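Local coordinates for protein thioesterase (Streptomyces sp. WAC02707, PDB 6VAP) that probably acts as a type II thioesterase of the borrelidin biosynthetic pathway, hydrolysing thioester-bound acyl groups, at residues I246-H249 with L250-C253; S10-W13 with I14-Y17. One frame throughout, in Å; residues are numbered along the deposited sequence.

Both interactions are local contacts within one alpha/beta-hydrolase-type chain, and they lie near its two ends. Interaction 2 comes first, where the N-terminal loop turns into strand 14-15, an outermost strand of the mixed sheet that runs antiparallel to 52-56. Interaction 1 closes the final helix, 239-250, whose last turn packs on strands 26-30 and 92-97. Their centres are 22 Å apart, and their nearest atoms, about 13 Å apart, do not touch. What relates them is the sheet: strand 52-56 lies between 14-15 and 26-30, so the start and the end of the modelled chain both lie against neighbouring strands of one sheet.

Interaction 1: residues I246-H249 with L250-C253; sequences IAEH and LRTC
The regular bond from Leu250 N to Ile246 O (3.2 Å) is followed by a reversal in which Arg251 takes a positive phi of 63° and Thr252 N reaches back to Ala247 O, 2.9 Å away. The short Ala247 suits a place where the chain folds back: its CB lies 3.4 Å from Thr252 O. The hydroxyl of Thr252 sits between its own N and carbonyl carbon (chi1 64°), from where OG1 adds a weak bond to Ala247 O.

On the outer side, Glu248 bends at chi2 and sends OE2 to Arg251 NH1, a salt bridge of 3.2 Å with carboxylate and guanidinium planes 69° apart. The bond from Thr252 N, together with a weak one from Arg251 N to Glu248 O, makes a Schellman motif, which ends helix 239-250 and gives carbonyls of its last turn new partners. Arg251 curls back over the helix end, laying one guanidinium face over Glu248 O, which stands 3.0 Å above the plane; the positive charge there would suit a C-terminal carbonyl.

Ile246 and Leu250 run side by side, CG2 to CD1 4.1 Å, as apolar residues that both pack on Leu27. Beside this packing, His249 NE2 is hydrogen-bonded to ND1 of His197 in strand 196-201, and the two imidazole rings also meet.

Interaction 2: residues S10-W13 with I14-Y17; sequences SDVW and IRQY
Asp11 OD1 accepts the backbone N-H of Ile14 at 2.6 Å, and Arg15 NH2 gives a similarly short bond of 2.7 Å to Val12 O. The Asp11 carboxylate reaches Ile14 because a chi1 of 54° tucks CG back over the backbone. There OD1 is met on its syn side, with the donor 34° out of the carboxylate plane, and it also receives a weak bond from Trp13 N. A short carboxylate side chain suits this task, since it must fold over its own turn.

Arg15 bends at chi2 and swings its guanidinium back toward the carbonyls of the turn, Asp11 O and Val12 O. Val12 O lies at the edge of that group, near its plane, while NE makes a weak bond to Asp11 O, and NH2 also forms a salt bridge with Asp63. Further along, Asp11 N bonds to Ile14 O (3.0 Å), and Gln16 N bonds to Ser10 OG, also 3.0 Å and nearly straight at 168°; the small serine hydroxyl stands in for a backbone acceptor.

Outward, Trp13 CB touches Ile14 CG1 at 4.0 Å, and both large apolar side chains pack on strand 52-56 and helix 73-87. In the backbone, Trp13 pairs with Gln57 and Arg15 with Ala55 of strand 52-56. Residues 11-14 thus form a type I beta turn, Asp11 at its first position, leading into 14-15, the antiparallel edge strand of an alpha/beta-hydrolase sheet.

Interaction 1: residues I246-H249 with L250-C253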
ATOM      1  N   ILE A 246       4.637  -9.193   9.126  1.00 25.34           N
ATOM      2  CA  ILE A 246       5.156  -7.836   9.219  1.00 26.31           C
ATOM      3  C   ILE A 246       6.130  -7.742  10.379  1.00 29.40           C
ATOM      4  O   ILE A 246       7.237  -7.232  10.221  1.00 29.27           O
ATOM      5  CB  ILE A 246       4.002  -6.830   9.355  1.00 27.21           C
ATOM      6  CG1 ILE A 246       3.262  -6.684   8.022  1.00 28.24           C
ATOM      7  CG2 ILE A 246       4.515  -5.503   9.849  1.00 33.21           C
ATOM      8  CD1 ILE A 246       1.898  -6.005   8.182  1.00 31.08           C
ATOM      9  N   ALA A 247       5.745  -8.253  11.553  1.00 29.02           N
ATOM     10  CA  ALA A 247       6.576  -8.129  12.745  1.00 43.11           C
ATOM     11  C   ALA A 247       7.901  -8.841  12.552  1.00 33.83           C
ATOM     12  O   ALA A 247       8.942  -8.348  12.996  1.00 35.88           O
ATOM     13  CB  ALA A 247       5.818  -8.682  13.953  1.00 46.41           C
ATOM     14  N   GLU A 248       7.889 -10.008  11.901  1.00 29.66           N
ATOM     15  CA  GLU A 248       9.141 -10.713  11.649  1.00 35.12           C
ATOM     16  C   GLU A 248      10.094  -9.847  10.830  1.00 31.62           C
ATOM     17  O   GLU A 248      11.305  -9.818  11.089  1.00 34.77           O
ATOM     18  CB  GLU A 248       8.862 -12.034  10.928  1.00 55.30           C
ATOM     19  CG  GLU A 248      10.087 -12.930  10.758  1.00 75.01           C
ATOM     20  CD  GLU A 248      10.693 -13.354  12.085  1.00 87.94           C
ATOM     21  OE1 GLU A 248       9.932 -13.769  12.983  1.00 89.03           O
ATOM     22  OE2 GLU A 248      11.931 -13.264  12.228  1.00 95.11           O
ATOM     23  N   HIS A 249       9.572  -9.121   9.839  1.00 30.42           N
ATOM     24  CA  HIS A 249      10.453  -8.301   9.004  1.00 36.95           C
ATOM     25  C   HIS A 249      11.063  -7.135   9.774  1.00 37.90           C
ATOM     26  O   HIS A 249      12.206  -6.739   9.505  1.00 48.63           O
ATOM     27  CB  HIS A 249       9.685  -7.781   7.794  1.00 40.68           C
ATOM     28  CG  HIS A 249       9.693  -8.723   6.629  1.00 28.74           C
ATOM     29  ND1 HIS A 249      10.670  -8.692   5.656  1.00 39.74           N
ATOM     30  CD2 HIS A 249       8.861  -9.743   6.299  1.00 38.98           C
ATOM     31  CE1 HIS A 249      10.423  -9.635   4.762  1.00 36.62           C
ATOM     32  NE2 HIS A 249       9.337 -10.291   5.131  1.00 35.64           N
ATOM     33  N   LEU A 250      10.331  -6.589  10.740  1.00 33.29           N
ATOM     34  CA  LEU A 250      10.803  -5.459  11.521  1.00 36.50           C
ATOM     35  C   LEU A 250      11.396  -5.865  12.861  1.00 39.96           C
ATOM     36  O   LEU A 250      11.704  -4.990  13.673  1.00 45.23           O
ATOM     37  CB  LEU A 250       9.668  -4.462  11.739  1.00 44.81           C
ATOM     38  CG  LEU A 250       9.108  -3.850  10.460  1.00 45.73           C
ATOM     39  CD1 LEU A 250       7.792  -3.164  10.720  1.00 47.57           C
ATOM     40  CD2 LEU A 250      10.105  -2.892   9.851  1.00124.74           C
ATOM     41  N   ARG A 251      11.600  -7.159  13.095  1.00 40.00           N
ATOM     42  CA  ARG A 251      12.293  -7.646  14.292  1.00 45.21           C
ATOM     43  C   ARG A 251      11.515  -7.291  15.563  1.00 54.66           C
ATOM     44  O   ARG A 251      12.072  -6.812  16.556  1.00 68.72           O
ATOM     45  CB  ARG A 251      13.730  -7.112  14.366  1.00 66.02           C
ATOM     46  CG  ARG A 251      14.501  -7.192  13.053  1.00 75.95           C
ATOM     47  CD  ARG A 251      14.833  -8.629  12.682  1.00 89.26           C
ATOM     48  NE  ARG A 251      14.697  -8.872  11.247  1.00100.05           N
ATOM     49  CZ  ARG A 251      14.352 -10.036  10.701  1.00109.15           C
ATOM     50  NH1 ARG A 251      14.106 -11.093  11.466  1.00114.80           N
ATOM     51  NH2 ARG A 251      14.255 -10.146   9.382  1.00109.28           N
ATOM     52  N   THR A 252      10.208  -7.549  15.534  1.00 54.20           N
ATOM     53  CA  THR A 252       9.329  -7.259  16.658  1.00 55.39           C
ATOM     54  C   THR A 252       8.337  -8.407  16.828  1.00 58.37           C
ATOM     55  O   THR A 252       8.362  -9.405  16.097  1.00 55.84           O
ATOM     56  CB  THR A 252       8.566  -5.942  16.451  1.00 62.79           C
ATOM     57  OG1 THR A 252       7.687  -6.068  15.319  1.00 53.92           O
ATOM     58  CG2 THR A 252       9.524  -4.788  16.218  1.00 65.87           C
ATOM     59  N   CYS A 253       7.444  -8.260  17.803  1.00 67.38           N
ATOM     60  CA  CYS A 253       6.382  -9.221  18.064  1.00 66.03           C
ATOM     61  C   CYS A 253       5.032  -8.554  17.827  1.00 62.48           C
ATOM     62  O   CYS A 253       4.920  -7.324  17.802  1.00 64.86           O
ATOM     63  CB  CYS A 253       6.461  -9.767  19.499  1.00 62.51           C
ATOM     64  SG  CYS A 253       6.086  -8.547  20.793  1.00 68.87           S
TER

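Interaction 2: residues S10-W13 with I14-Y17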
ATOM      1  N   SER A  10       0.253  13.583  13.904  1.00 49.14           N
ATOM      2  CA  SER A  10      -0.248  13.278  12.572  1.00 49.06           C
ATOM      3  C   SER A  10      -0.387  14.563  11.758  1.00 49.22           C
ATOM      4  O   SER A  10      -0.589  15.655  12.297  1.00 40.39           O
ATOM      5  CB  SER A  10      -1.609  12.541  12.629  1.00 47.08           C
ATOM      6  OG  SER A  10      -1.607  11.481  13.578  1.00 42.97           O
ATOM      7  N   ASP A  11      -0.292  14.424  10.447  1.00 54.03           N
ATOM      8  CA  ASP A  11      -0.528  15.513   9.515  1.00 41.19           C
ATOM      9  C   ASP A  11      -1.638  15.085   8.550  1.00 40.46           C
ATOM     10  O   ASP A  11      -2.277  14.039   8.718  1.00 35.09           O
ATOM     11  CB  ASP A  11       0.765  15.891   8.782  1.00 53.15           C
ATOM     12  CG  ASP A  11       1.426  14.707   8.097  1.00 53.65           C
ATOM     13  OD1 ASP A  11       0.769  14.056   7.270  1.00 56.27           O
ATOM     14  OD2 ASP A  11       2.607  14.434   8.390  1.00 58.11           O
ATOM     15  N   VAL A  12      -1.875  15.915   7.534  1.00 37.54           N
ATOM     16  CA  VAL A  12      -2.964  15.658   6.600  1.00 36.61           C
ATOM     17  C   VAL A  12      -2.738  14.353   5.867  1.00 38.79           C
ATOM     18  O   VAL A  12      -3.701  13.627   5.570  1.00 41.42           O
ATOM     19  CB  VAL A  12      -3.111  16.844   5.624  1.00 46.46           C
ATOM     20  CG1 VAL A  12      -1.954  16.884   4.635  1.00 48.83           C
ATOM     21  CG2 VAL A  12      -4.436  16.755   4.884  1.00 42.60           C
ATOM     22  N   TRP A  13      -1.474  14.012   5.592  1.00 30.40           N
ATOM     23  CA  TRP A  13      -1.183  12.798   4.832  1.00 29.09           C
ATOM     24  C   TRP A  13      -0.973  11.561   5.705  1.00 19.66           C
ATOM     25  O   TRP A  13      -1.374  10.452   5.339  1.00 22.23           O
ATOM     26  CB  TRP A  13       0.083  12.993   3.976  1.00 31.54           C
ATOM     27  CG  TRP A  13      -0.122  13.761   2.729  1.00 21.23           C
ATOM     28  CD1 TRP A  13       0.076  15.115   2.536  1.00 24.21           C
ATOM     29  CD2 TRP A  13      -0.458  13.217   1.457  1.00 23.90           C
ATOM     30  NE1 TRP A  13      -0.193  15.441   1.222  1.00 37.17           N
ATOM     31  CE2 TRP A  13      -0.481  14.291   0.534  1.00 38.07           C
ATOM     32  CE3 TRP A  13      -0.708  11.919   0.997  1.00 24.85           C
ATOM     33  CZ2 TRP A  13      -0.806  14.116  -0.798  1.00 41.91           C
ATOM     34  CZ3 TRP A  13      -1.026  11.752  -0.344  1.00 32.61           C
ATOM     35  CH2 TRP A  13      -1.083  12.846  -1.212  1.00 31.34           C
ATOM     36  N   ILE A  14      -0.315  11.727   6.842  1.00 35.09           N
ATOM     37  CA  ILE A  14       0.243  10.613   7.600  1.00 27.34           C
ATOM     38  C   ILE A  14      -0.452  10.555   8.941  1.00 26.70           C
ATOM     39  O   ILE A  14      -0.315  11.481   9.746  1.00 24.38           O
ATOM     40  CB  ILE A  14       1.763  10.750   7.783  1.00 38.57           C
ATOM     41  CG1 ILE A  14       2.439  10.789   6.394  1.00 49.56           C
ATOM     42  CG2 ILE A  14       2.286   9.596   8.621  1.00 38.18           C
ATOM     43  CD1 ILE A  14       3.881  11.184   6.418  1.00 49.07           C
ATOM     44  N   ARG A  15      -1.159   9.460   9.200  1.00 30.15           N
ATOM     45  CA  ARG A  15      -1.921   9.293  10.431  1.00 32.35           C
ATOM     46  C   ARG A  15      -1.187   8.299  11.326  1.00 22.87           C
ATOM     47  O   ARG A  15      -0.954   7.150  10.933  1.00 27.00           O
ATOM     48  CB  ARG A  15      -3.341   8.811  10.131  1.00 29.02           C
ATOM     49  CG  ARG A  15      -4.088   9.656   9.094  1.00 27.85           C
ATOM     50  CD  ARG A  15      -4.281  11.092   9.605  1.00 38.41           C
ATOM     51  NE  ARG A  15      -4.563  12.013   8.506  1.00 32.10           N
ATOM     52  CZ  ARG A  15      -5.776  12.413   8.145  1.00 37.17           C
ATOM     53  NH1 ARG A  15      -6.841  11.967   8.794  1.00 39.14           N
ATOM     54  NH2 ARG A  15      -5.914  13.264   7.129  1.00 38.15           N
ATOM     55  N   GLN A  16      -0.836   8.737  12.523  1.00 22.12           N
ATOM     56  CA  GLN A  16      -0.166   7.920  13.534  1.00 42.35           C
ATOM     57  C   GLN A  16      -1.203   7.654  14.619  1.00 28.63           C
ATOM     58  O   GLN A  16      -1.508   8.530  15.435  1.00 28.30           O
ATOM     59  CB  GLN A  16       1.052   8.668  14.071  1.00 55.68           C
ATOM     60  CG  GLN A  16       1.867   7.894  15.094  1.00 71.04           C
ATOM     61  CD  GLN A  16       3.015   8.703  15.661  1.00 78.01           C
ATOM     62  OE1 GLN A  16       3.106   9.899  15.434  1.00 78.53           O
ATOM     63  NE2 GLN A  16       3.893   8.052  16.401  1.00 86.23           N
ATOM     64  N   TYR A  17      -1.737   6.436  14.634  1.00 28.64           N
ATOM     65  CA  TYR A  17      -2.857   6.132  15.511  1.00 25.87           C
ATOM     66  C   TYR A  17      -2.420   5.792  16.929  1.00 26.86           C
ATOM     67  O   TYR A  17      -3.194   6.008  17.863  1.00 37.11           O
ATOM     68  CB  TYR A  17      -3.663   4.990  14.901  1.00 28.40           C
ATOM     69  CG  TYR A  17      -4.379   5.395  13.637  1.00 27.78           C
ATOM     70  CD1 TYR A  17      -5.280   6.470  13.630  1.00 37.92           C
ATOM     71  CD2 TYR A  17      -4.195   4.679  12.460  1.00 35.65           C
ATOM     72  CE1 TYR A  17      -5.938   6.838  12.465  1.00 44.05           C
ATOM     73  CE2 TYR A  17      -4.821   5.046  11.292  1.00 27.53           C
ATOM     74  CZ  TYR A  17      -5.701   6.120  11.293  1.00 38.35           C
ATOM     75  OH  TYR A  17      -6.348   6.494  10.140  1.00 42.01           O
TER